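Local structure of pesticidial crystal protein CRY2AA (Bacillus thuringiensis serovar kurstaki, 1I5P) at residues Q103-D108 and Q167-L172; W377-T382 and R412-Y417; Q394-Q399 and R461-S466. The protein binds midgut epithelial cells of dipteran and lepidopteran larvae and promotes their colloid-osmotic lysis. All blocks are in the same frame, centred on the assembly; numbering follows the deposited sequence.

Interaction 1 (Q103-D108 and Q167-L172); sequences QRLNTD and QGYQLL
Leu105 and Tyr169 bring the two backbones within 6.7 Å (CA to CA), and Gln103 and Leu172 stand similarly close, so the connection leading into helix 107-135 runs past the turn that opens into helix 170-193. Tyr169 makes the largest contribution, closely followed by Leu172 and Gln103. Tyr169 CB and CG both lie against Leu105 CD2, the CB contact being 3.4 Å, and the two side chains cross obliquely. Farther out along the ring, Tyr169 CE2 comes 3.6 Å from Arg104 O. The phenol ends against Asn106: OH is 3.2 Å from Asn106 CG, with the amide and ring planes 44° apart. The approach to Asn106 ND2 has a poor angle and makes no hydrogen bond. Asn106 instead only begins helix 107-135, as its N-cap; with CG between its own N and C (chi1 61°), OD1 caps a backbone N in the first turn and also hydrogen-bonds Thr109 OG1. Leu172 covers the other end. Its CG is anti to the backbone N (chi1 -180°), and CD2 lies 3.4 Å from Gln103 O and 4.0 Å from Leu105 CD2. Gln103, extended beyond CG, slides past Leu172 in the opposite direction and reaches water 1 through NE2 at 2.8 Å. That water also accepts from Leu172 N at 3.0 Å, supplying an acceptor to a backbone N-H at the start of the helix. Leu105 N bonds to Glu98, whose carboxylate also forms a salt bridge with Arg104, while Leu105 packs on Leu94 and Leu172 on Thr97, all in helix 88-101. The packing of Leu105, Tyr169 and Leu172 and the water bridge thus join the 103-106 connection, between helices 88-101 and 107-135, to the start of helix 170-193, in the helical bundle of the N-terminal delta-endotoxin domain.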
loop_
_atom_site.group_PDB
_atom_site.type_symbol
_atom_site.label_atom_id
_atom_site.label_comp_id
_atom_site.label_asym_id
_atom_site.label_seq_id
_atom_site.Cartn_x
_atom_site.Cartn_y
_atom_site.Cartn_z
ATOM N N GLN A 103 11.863 17.348 -13.196
ATOM C CA GLN A 103 12.964 16.823 -13.999
ATOM C C GLN A 103 12.442 16.627 -15.415
ATOM O O GLN A 103 11.283 16.277 -15.619
ATOM C CB GLN A 103 13.465 15.472 -13.467
ATOM C CG GLN A 103 13.986 15.472 -12.032
ATOM C CD GLN A 103 14.622 14.141 -11.634
ATOM O OE1 GLN A 103 14.738 13.825 -10.447
ATOM N NE2 GLN A 103 15.051 13.362 -12.628
ATOM N N ARG A 104 13.304 16.853 -16.393
ATOM C CA ARG A 104 12.917 16.700 -17.784
ATOM C C ARG A 104 13.920 15.863 -18.555
ATOM O O ARG A 104 15.117 15.902 -18.279
ATOM C CB ARG A 104 12.787 18.071 -18.447
ATOM C CG ARG A 104 11.491 18.793 -18.129
ATOM C CD ARG A 104 10.755 19.110 -19.420
ATOM N NE ARG A 104 10.599 17.905 -20.229
ATOM C CZ ARG A 104 10.789 17.853 -21.544
ATOM N NH1 ARG A 104 11.142 18.943 -22.212
ATOM N NH2 ARG A 104 10.634 16.703 -22.190
ATOM N N LEU A 105 13.424 15.095 -19.516
ATOM C CA LEU A 105 14.295 14.275 -20.345
ATOM C C LEU A 105 14.906 15.206 -21.375
ATOM O O LEU A 105 14.328 16.252 -21.677
ATOM C CB LEU A 105 13.487 13.215 -21.093
ATOM C CG LEU A 105 12.793 12.097 -20.323
ATOM C CD1 LEU A 105 12.019 11.224 -21.307
ATOM C CD2 LEU A 105 13.825 11.274 -19.572
ATOM N N ASN A 106 16.066 14.853 -21.916
ATOM C CA ASN A 106 16.635 15.702 -22.948
ATOM C C ASN A 106 15.855 15.362 -24.215
ATOM O O ASN A 106 15.095 14.386 -24.240
ATOM C CB ASN A 106 18.130 15.435 -23.134
ATOM C CG ASN A 106 18.426 14.018 -23.563
ATOM O OD1 ASN A 106 17.521 13.201 -23.735
ATOM N ND2 ASN A 106 19.707 13.717 -23.742
ATOM N N THR A 107 16.036 16.154 -25.262
ATOM C CA THR A 107 15.311 15.942 -26.507
ATOM C C THR A 107 15.529 14.569 -27.149
ATOM O O THR A 107 14.597 13.994 -27.709
ATOM C CB THR A 107 15.660 17.042 -27.531
ATOM O OG1 THR A 107 14.624 17.121 -28.518
ATOM C CG2 THR A 107 16.985 16.737 -28.212
ATOM N N ASP A 108 16.750 14.046 -27.071
ATOM C CA ASP A 108 17.064 12.743 -27.661
ATOM C C ASP A 108 16.327 11.586 -26.987
ATOM O O ASP A 108 15.747 10.739 -27.660
ATOM C CB ASP A 108 18.574 12.479 -27.604
ATOM C CG ASP A 108 19.350 13.268 -28.647
ATOM O OD1 ASP A 108 20.600 13.246 -28.598
ATOM O OD2 ASP A 108 18.712 13.903 -29.518
ATOM N N GLN A 167 20.294 5.897 -18.304
ATOM C CA GLN A 167 21.100 6.482 -17.246
ATOM C C GLN A 167 20.901 7.991 -17.294
ATOM O O GLN A 167 20.880 8.588 -18.371
ATOM C CB GLN A 167 22.576 6.136 -17.454
ATOM C CG GLN A 167 23.215 5.477 -16.244
ATOM C CD GLN A 167 23.865 4.144 -16.585
ATOM O OE1 GLN A 167 25.087 4.051 -16.720
ATOM N NE2 GLN A 167 23.045 3.107 -16.731
ATOM N N GLY A 168 20.753 8.599 -16.122
ATOM C CA GLY A 168 20.531 10.029 -16.054
ATOM C C GLY A 168 19.058 10.344 -15.852
ATOM O O GLY A 168 18.704 11.398 -15.324
ATOM N N TYR A 169 18.189 9.426 -16.262
ATOM C CA TYR A 169 16.755 9.639 -16.113
ATOM C C TYR A 169 16.040 8.404 -15.595
ATOM O O TYR A 169 14.848 8.236 -15.837
ATOM C CB TYR A 169 16.139 10.017 -17.455
ATOM C CG TYR A 169 16.947 11.000 -18.255
ATOM C CD1 TYR A 169 17.852 10.560 -19.220
ATOM C CD2 TYR A 169 16.807 12.372 -18.059
ATOM C CE1 TYR A 169 18.594 11.463 -19.974
ATOM C CE2 TYR A 169 17.550 13.286 -18.806
ATOM C CZ TYR A 169 18.437 12.822 -19.761
ATOM O OH TYR A 169 19.169 13.709 -20.514
ATOM N N GLN A 170 16.752 7.547 -14.875
ATOM C CA GLN A 170 16.141 6.320 -14.376
ATOM C C GLN A 170 14.935 6.538 -13.471
ATOM O O GLN A 170 13.934 5.839 -13.611
ATOM C CB GLN A 170 17.183 5.455 -13.664
ATOM C CG GLN A 170 18.421 5.177 -14.509
ATOM C CD GLN A 170 19.182 3.953 -14.050
ATOM O OE1 GLN A 170 19.461 3.791 -12.862
ATOM N NE2 GLN A 170 19.525 3.080 -14.994
ATOM N N LEU A 171 15.011 7.502 -12.557
ATOM C CA LEU A 171 13.880 7.752 -11.663
ATOM C C LEU A 171 12.717 8.376 -12.423
ATOM O O LEU A 171 11.557 8.030 -12.203
ATOM C CB LEU A 171 14.275 8.685 -10.515
ATOM C CG LEU A 171 13.164 8.933 -9.483
ATOM C CD1 LEU A 171 12.979 7.674 -8.618
ATOM C CD2 LEU A 171 13.524 10.123 -8.606
ATOM N N LEU A 172 13.035 9.303 -13.318
ATOM C CA LEU A 172 12.012 9.974 -14.104
ATOM C C LEU A 172 11.245 9.008 -15.003
ATOM O O LEU A 172 10.047 9.176 -15.230
ATOM C CB LEU A 172 12.653 11.076 -14.953
ATOM C CG LEU A 172 11.708 11.893 -15.838
ATOM C CD1 LEU A 172 10.467 12.279 -15.045
ATOM C CD2 LEU A 172 12.435 13.135 -16.348
HETATM O O HOH W 1 15.694 10.728 -13.125
#

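Interaction 2 (W377-T382 and R412-Y417); sequences WLDSGT and RGNSNY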
loop_
_atom_site.group_PDB
_atom_site.type_symbol
_atom_site.label_atom_id
_atom_site.label_comp_id
_atom_site.label_asym_id
_atom_site.label_seq_id
_atom_site.Cartn_x
_atom_site.Cartn_y
_atom_site.Cartn_z
ATOM N N TRP A 377 -8.324 16.285 5.865
ATOM C CA TRP A 377 -7.860 17.637 5.539
ATOM C C TRP A 377 -6.803 17.919 6.604
ATOM O O TRP A 377 -7.113 17.968 7.792
ATOM C CB TRP A 377 -8.996 18.654 5.652
ATOM C CG TRP A 377 -10.028 18.522 4.575
ATOM C CD1 TRP A 377 -10.096 19.231 3.412
ATOM C CD2 TRP A 377 -11.136 17.616 4.559
ATOM N NE1 TRP A 377 -11.178 18.825 2.671
ATOM C CE2 TRP A 377 -11.832 17.834 3.350
ATOM C CE3 TRP A 377 -11.604 16.638 5.447
ATOM C CZ2 TRP A 377 -12.979 17.108 3.007
ATOM C CZ3 TRP A 377 -12.744 15.917 5.106
ATOM C CH2 TRP A 377 -13.417 16.157 3.895
ATOM N N LEU A 378 -5.558 18.108 6.182
ATOM C CA LEU A 378 -4.470 18.321 7.124
ATOM C C LEU A 378 -3.659 19.593 6.910
ATOM O O LEU A 378 -2.707 19.863 7.648
ATOM C CB LEU A 378 -3.531 17.120 7.057
ATOM C CG LEU A 378 -4.214 15.751 7.131
ATOM C CD1 LEU A 378 -3.258 14.664 6.652
ATOM C CD2 LEU A 378 -4.667 15.491 8.562
ATOM N N ASP A 379 -4.034 20.368 5.901
ATOM C CA ASP A 379 -3.322 21.599 5.572
ATOM C C ASP A 379 -3.448 22.686 6.631
ATOM O O ASP A 379 -4.404 22.713 7.412
ATOM C CB ASP A 379 -3.823 22.163 4.235
ATOM C CG ASP A 379 -3.455 21.286 3.045
ATOM O OD1 ASP A 379 -2.739 20.277 3.230
ATOM O OD2 ASP A 379 -3.876 21.618 1.919
ATOM N N SER A 380 -2.460 23.575 6.647
ATOM C CA SER A 380 -2.441 24.716 7.549
ATOM C C SER A 380 -2.291 25.920 6.630
ATOM O O SER A 380 -1.978 25.763 5.449
ATOM C CB SER A 380 -1.239 24.656 8.492
ATOM O OG SER A 380 -0.041 24.913 7.780
ATOM N N GLY A 381 -2.503 27.114 7.169
ATOM C CA GLY A 381 -2.371 28.309 6.362
ATOM C C GLY A 381 -2.645 29.601 7.112
ATOM O O GLY A 381 -3.026 29.602 8.287
ATOM N N THR A 382 -2.446 30.717 6.423
ATOM C CA THR A 382 -2.683 32.011 7.032
ATOM C C THR A 382 -3.523 32.878 6.119
ATOM O O THR A 382 -3.201 33.045 4.944
ATOM C CB THR A 382 -1.360 32.751 7.320
ATOM O OG1 THR A 382 -0.531 31.944 8.164
ATOM C CG2 THR A 382 -1.636 34.081 8.015
ATOM N N ARG A 412 -10.716 22.551 4.601
ATOM C CA ARG A 412 -10.266 23.442 3.541
ATOM C C ARG A 412 -8.881 22.995 3.099
ATOM O O ARG A 412 -8.215 22.233 3.802
ATOM C CB ARG A 412 -10.241 24.902 4.020
ATOM C CG ARG A 412 -9.431 25.164 5.275
ATOM C CD ARG A 412 -9.547 26.633 5.704
ATOM N NE ARG A 412 -8.979 27.556 4.718
ATOM C CZ ARG A 412 -8.826 28.864 4.914
ATOM N NH1 ARG A 412 -9.200 29.415 6.060
ATOM N NH2 ARG A 412 -8.288 29.623 3.965
ATOM N N GLY A 413 -8.453 23.463 1.932
ATOM C CA GLY A 413 -7.156 23.078 1.409
ATOM C C GLY A 413 -7.261 21.716 0.753
ATOM O O GLY A 413 -8.369 21.240 0.507
ATOM N N ASN A 414 -6.131 21.077 0.469
ATOM C CA ASN A 414 -6.169 19.758 -0.163
ATOM C C ASN A 414 -6.736 18.704 0.773
ATOM O O ASN A 414 -6.410 18.678 1.960
ATOM C CB ASN A 414 -4.767 19.292 -0.565
ATOM C CG ASN A 414 -4.130 20.156 -1.627
ATOM O OD1 ASN A 414 -4.782 20.595 -2.565
ATOM N ND2 ASN A 414 -2.828 20.382 -1.490
ATOM N N SER A 415 -7.582 17.834 0.237
ATOM C CA SER A 415 -8.127 16.745 1.033
ATOM C C SER A 415 -7.364 15.518 0.553
ATOM O O SER A 415 -6.971 15.437 -0.614
ATOM C CB SER A 415 -9.630 16.559 0.793
ATOM O OG SER A 415 -9.877 15.814 -0.383
ATOM N N ASN A 416 -7.140 14.572 1.457
ATOM C CA ASN A 416 -6.408 13.363 1.123
ATOM C C ASN A 416 -7.366 12.193 1.013
ATOM O O ASN A 416 -8.104 11.885 1.942
ATOM C CB ASN A 416 -5.344 13.115 2.189
ATOM C CG ASN A 416 -4.524 14.358 2.466
ATOM O OD1 ASN A 416 -3.734 14.791 1.621
ATOM N ND2 ASN A 416 -4.719 14.956 3.643
ATOM N N TYR A 417 -7.338 11.541 -0.142
ATOM C CA TYR A 417 -8.228 10.422 -0.406
ATOM C C TYR A 417 -7.779 9.698 -1.669
ATOM O O TYR A 417 -7.260 10.323 -2.592
ATOM C CB TYR A 417 -9.652 10.954 -0.606
ATOM C CG TYR A 417 -10.610 9.962 -1.218
ATOM C CD1 TYR A 417 -11.213 8.981 -0.436
ATOM C CD2 TYR A 417 -10.885 9.976 -2.592
ATOM C CE1 TYR A 417 -12.061 8.034 -0.996
ATOM C CE2 TYR A 417 -11.733 9.030 -3.164
ATOM C CZ TYR A 417 -12.314 8.061 -2.359
ATOM O OH TYR A 417 -13.119 7.096 -2.919
HETATM O O HOH W 2 -4.377 17.869 3.660
HETATM O O HOH W 3 -6.381 20.414 4.163
HETATM O O HOH W 4 -1.969 19.160 1.013
#
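Asp379 and Asn414 make the direct hydrogen bond of this contact: Asn414 N donates to Asp379 OD2 at 2.7 Å (145°), arriving from above the carboxylate plane. Asp379 CG is anti to the carbonyl carbon, beside the backbone N (chi1 -68°), on the side chain that reaches Asn414 N. The same oxygen, OD2, lies 3.5 Å from Asn414 CB. Beside it Trp377 lays its indole against Ser415. Ser415 CB sits over one face, 3.7 Å from the centroid of the five-membered ring in a CH-pi contact, while the carbonyl oxygens of Arg412 and Gly413 lie at the ring edge near its plane. On the other side of the backbone, Leu378 CD1 meets Asn416 ND2 at 3.4 Å, the two side chains crossing at about a right angle.

Three waters fill in between the loops. Water 2 accepts from Leu378 N and Asn416 ND2, with Asp379 OD1 and Asn414 O among the acceptors it can serve. Water 3 accepts from Asp379 N and faces Arg412 O and Asn414 O. Water 4 donates to Asp379 OD1 at 2.6 Å and accepts from Asn414 ND2, so both carboxylate oxygens are engaged.

Outside the pair, Ser280 N also bonds Asp379 OD1, Arg375 holds Ser415 OG, and Ser376 OG takes Asn416 ND2. Arg412 forms a salt bridge with Asp383 and a cation-pi contact with Trp393; Arg405 makes another with Trp377. The contact lies where strand 373-377 ends beside the short strand 415-416, at the margin of a four-stranded antiparallel sheet, with Trp377 packed on strand 397-400 and Leu378 turned onto Leu464 and Ser466 of strand 462-469.

Interaction 3 (Q394-Q399 and R461-S466); sequences QTESFQ and RAYLVS
Gln394 NE2 is held by two acceptors, Glu396 OE2 in its own segment (3.0 Å, 158°) and, more weakly, Ala462 O across the contact at 3.0 Å. The bond to Glu396 lies close to the amide plane and meets OE2 on its anti side, but well out of the carboxylate plane. Glu396 and Ser397 both face Trp377 in a G1 beta bulge, which lies where two antiparallel sheets of the beta-prism domain pack together. The Glu396 chain is bent at chi2 (-63°), which brings CD toward strand 462-469, where OE1 accepts from Leu464 N at 3.0 Å (155°), with the donor above the carboxylate plane. The buried carboxylate therefore receives an N-H at each oxygen, which would help to stabilise its negative charge.

The Gln394 amide also passes close to Tyr463, with NE2 3.3 Å from Tyr463 CE2 and the two side chains crossing at about a right angle. Its OE1 bonds Leu335 N of strand 329-342 and lies 3.5 Å from Arg461 CD. Tyr463 OH is anchored separately on Gln283. Ser466, bonded to His468 and Ser376, lies near the edge of the Phe398 ring. Beyond the bulge the contact becomes apolar: Leu464 CD1 lies in the plane of that ring, against its edge, 3.7 Å from Phe398 CE1.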
loop_
_atom_site.group_PDB
_atom_site.type_symbol
_atom_site.label_atom_id
_atom_site.label_comp_id
_atom_site.label_asym_id
_atom_site.label_seq_id
_atom_site.Cartn_x
_atom_site.Cartn_y
_atom_site.Cartn_z
ATOM N N GLN A 394 -5.462 25.732 11.187
ATOM C CA GLN A 394 -5.131 24.329 11.014
ATOM C C GLN A 394 -6.462 23.693 10.617
ATOM O O GLN A 394 -7.510 24.342 10.697
ATOM C CB GLN A 394 -4.606 23.727 12.324
ATOM C CG GLN A 394 -3.082 23.708 12.422
ATOM C CD GLN A 394 -2.589 23.102 13.723
ATOM O OE1 GLN A 394 -2.442 23.795 14.726
ATOM N NE2 GLN A 394 -2.336 21.798 13.712
ATOM N N THR A 395 -6.428 22.448 10.159
ATOM C CA THR A 395 -7.650 21.748 9.772
ATOM C C THR A 395 -7.774 20.508 10.654
ATOM O O THR A 395 -8.539 20.496 11.617
ATOM C CB THR A 395 -7.619 21.328 8.278
ATOM O OG1 THR A 395 -6.312 20.851 7.936
ATOM C CG2 THR A 395 -7.984 22.509 7.379
ATOM N N GLU A 396 -7.001 19.478 10.332
ATOM C CA GLU A 396 -7.005 18.244 11.099
ATOM C C GLU A 396 -8.430 17.709 11.178
ATOM O O GLU A 396 -8.957 17.485 12.269
ATOM C CB GLU A 396 -6.473 18.501 12.515
ATOM C CG GLU A 396 -5.263 19.436 12.602
ATOM C CD GLU A 396 -4.020 18.906 11.896
ATOM O OE1 GLU A 396 -3.965 17.699 11.589
ATOM O OE2 GLU A 396 -3.087 19.700 11.661
ATOM N N SER A 397 -9.047 17.509 10.014
ATOM C CA SER A 397 -10.421 17.026 9.939
ATOM C C SER A 397 -10.515 15.710 9.180
ATOM O O SER A 397 -9.648 15.387 8.364
ATOM C CB SER A 397 -11.300 18.085 9.265
ATOM O OG SER A 397 -12.610 17.604 9.047
ATOM N N PHE A 398 -11.570 14.951 9.446
ATOM C CA PHE A 398 -11.751 13.666 8.792
ATOM C C PHE A 398 -13.213 13.423 8.453
ATOM O O PHE A 398 -14.115 13.911 9.136
ATOM C CB PHE A 398 -11.221 12.538 9.687
ATOM C CG PHE A 398 -9.787 12.718 10.112
ATOM C CD1 PHE A 398 -9.463 13.559 11.173
ATOM C CD2 PHE A 398 -8.753 12.076 9.428
ATOM C CE1 PHE A 398 -8.131 13.759 11.549
ATOM C CE2 PHE A 398 -7.420 12.272 9.798
ATOM C CZ PHE A 398 -7.111 13.116 10.858
ATOM N N GLN A 399 -13.439 12.665 7.387
ATOM C CA GLN A 399 -14.789 12.368 6.943
ATOM C C GLN A 399 -14.910 10.874 6.658
ATOM O O GLN A 399 -13.982 10.251 6.138
ATOM C CB GLN A 399 -15.096 13.193 5.694
ATOM C CG GLN A 399 -16.484 13.038 5.127
ATOM C CD GLN A 399 -16.752 14.069 4.051
ATOM O OE1 GLN A 399 -16.810 15.269 4.329
ATOM N NE2 GLN A 399 -16.902 13.613 2.815
ATOM N N ARG A 461 2.236 21.936 19.173
ATOM C CA ARG A 461 1.325 21.706 18.065
ATOM C C ARG A 461 1.295 20.239 17.663
ATOM O O ARG A 461 2.263 19.507 17.857
ATOM C CB ARG A 461 1.750 22.545 16.857
ATOM C CG ARG A 461 1.598 24.052 17.037
ATOM C CD ARG A 461 0.149 24.471 16.935
ATOM N NE ARG A 461 -0.012 25.923 16.920
ATOM C CZ ARG A 461 0.063 26.704 17.991
ATOM N NH1 ARG A 461 0.297 26.181 19.187
ATOM N NH2 ARG A 461 -0.106 28.011 17.863
ATOM N N ALA A 462 0.165 19.820 17.105
ATOM C CA ALA A 462 -0.005 18.454 16.637
ATOM C C ALA A 462 -0.461 18.517 15.186
ATOM O O ALA A 462 -1.482 19.125 14.883
ATOM C CB ALA A 462 -1.046 17.727 17.482
ATOM N N TYR A 463 0.313 17.907 14.295
ATOM C CA TYR A 463 -0.021 17.870 12.877
ATOM C C TYR A 463 -0.249 16.408 12.519
ATOM O O TYR A 463 0.682 15.608 12.503
ATOM C CB TYR A 463 1.117 18.477 12.054
ATOM C CG TYR A 463 1.378 19.925 12.415
ATOM C CD1 TYR A 463 2.497 20.293 13.168
ATOM C CD2 TYR A 463 0.485 20.924 12.030
ATOM C CE1 TYR A 463 2.716 21.630 13.528
ATOM C CE2 TYR A 463 0.691 22.257 12.383
ATOM C CZ TYR A 463 1.805 22.605 13.129
ATOM O OH TYR A 463 1.989 23.930 13.464
ATOM N N LEU A 464 -1.502 16.072 12.236
ATOM C CA LEU A 464 -1.895 14.702 11.942
ATOM C C LEU A 464 -1.543 14.165 10.567
ATOM O O LEU A 464 -1.403 14.913 9.593
ATOM C CB LEU A 464 -3.396 14.537 12.186
ATOM C CG LEU A 464 -3.863 15.087 13.536
ATOM C CD1 LEU A 464 -5.331 14.771 13.740
ATOM C CD2 LEU A 464 -3.022 14.489 14.657
ATOM N N VAL A 465 -1.410 12.845 10.520
ATOM C CA VAL A 465 -1.074 12.107 9.316
ATOM C C VAL A 465 -2.135 11.030 9.118
ATOM O O VAL A 465 -2.420 10.256 10.036
ATOM C CB VAL A 465 0.308 11.424 9.475
ATOM C CG1 VAL A 465 0.573 10.465 8.313
ATOM C CG2 VAL A 465 1.402 12.486 9.578
ATOM N N SER A 466 -2.739 10.984 7.934
ATOM C CA SER A 466 -3.735 9.955 7.665
ATOM C C SER A 466 -3.050 8.794 6.936
ATOM O O SER A 466 -2.229 9.003 6.040
ATOM C CB SER A 466 -4.907 10.518 6.843
ATOM O OG SER A 466 -4.476 11.155 5.657
#

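Interaction 1 comes first along the chain and belongs to the helical N-terminal domain, where it joins the starts of helices 107-135 and 170-193. Its centre is about 32 Å from that of interaction 2 and about 36 Å from that of interaction 3, without touching. Interactions 2 and 3 lie in the middle, beta-prism domain, their centres about 8 Å apart and their segments alternating along the chain. They meet: Asp379 O lies 2.7 Å from Thr395 OG1, and Trp377 pairs with Ser397 between neighbouring strands. Interaction 2 closes the margin of the four-stranded sheet, and interaction 3 ties that sheet to strand 462-469, so both belong to one region, in a different domain from interaction 1.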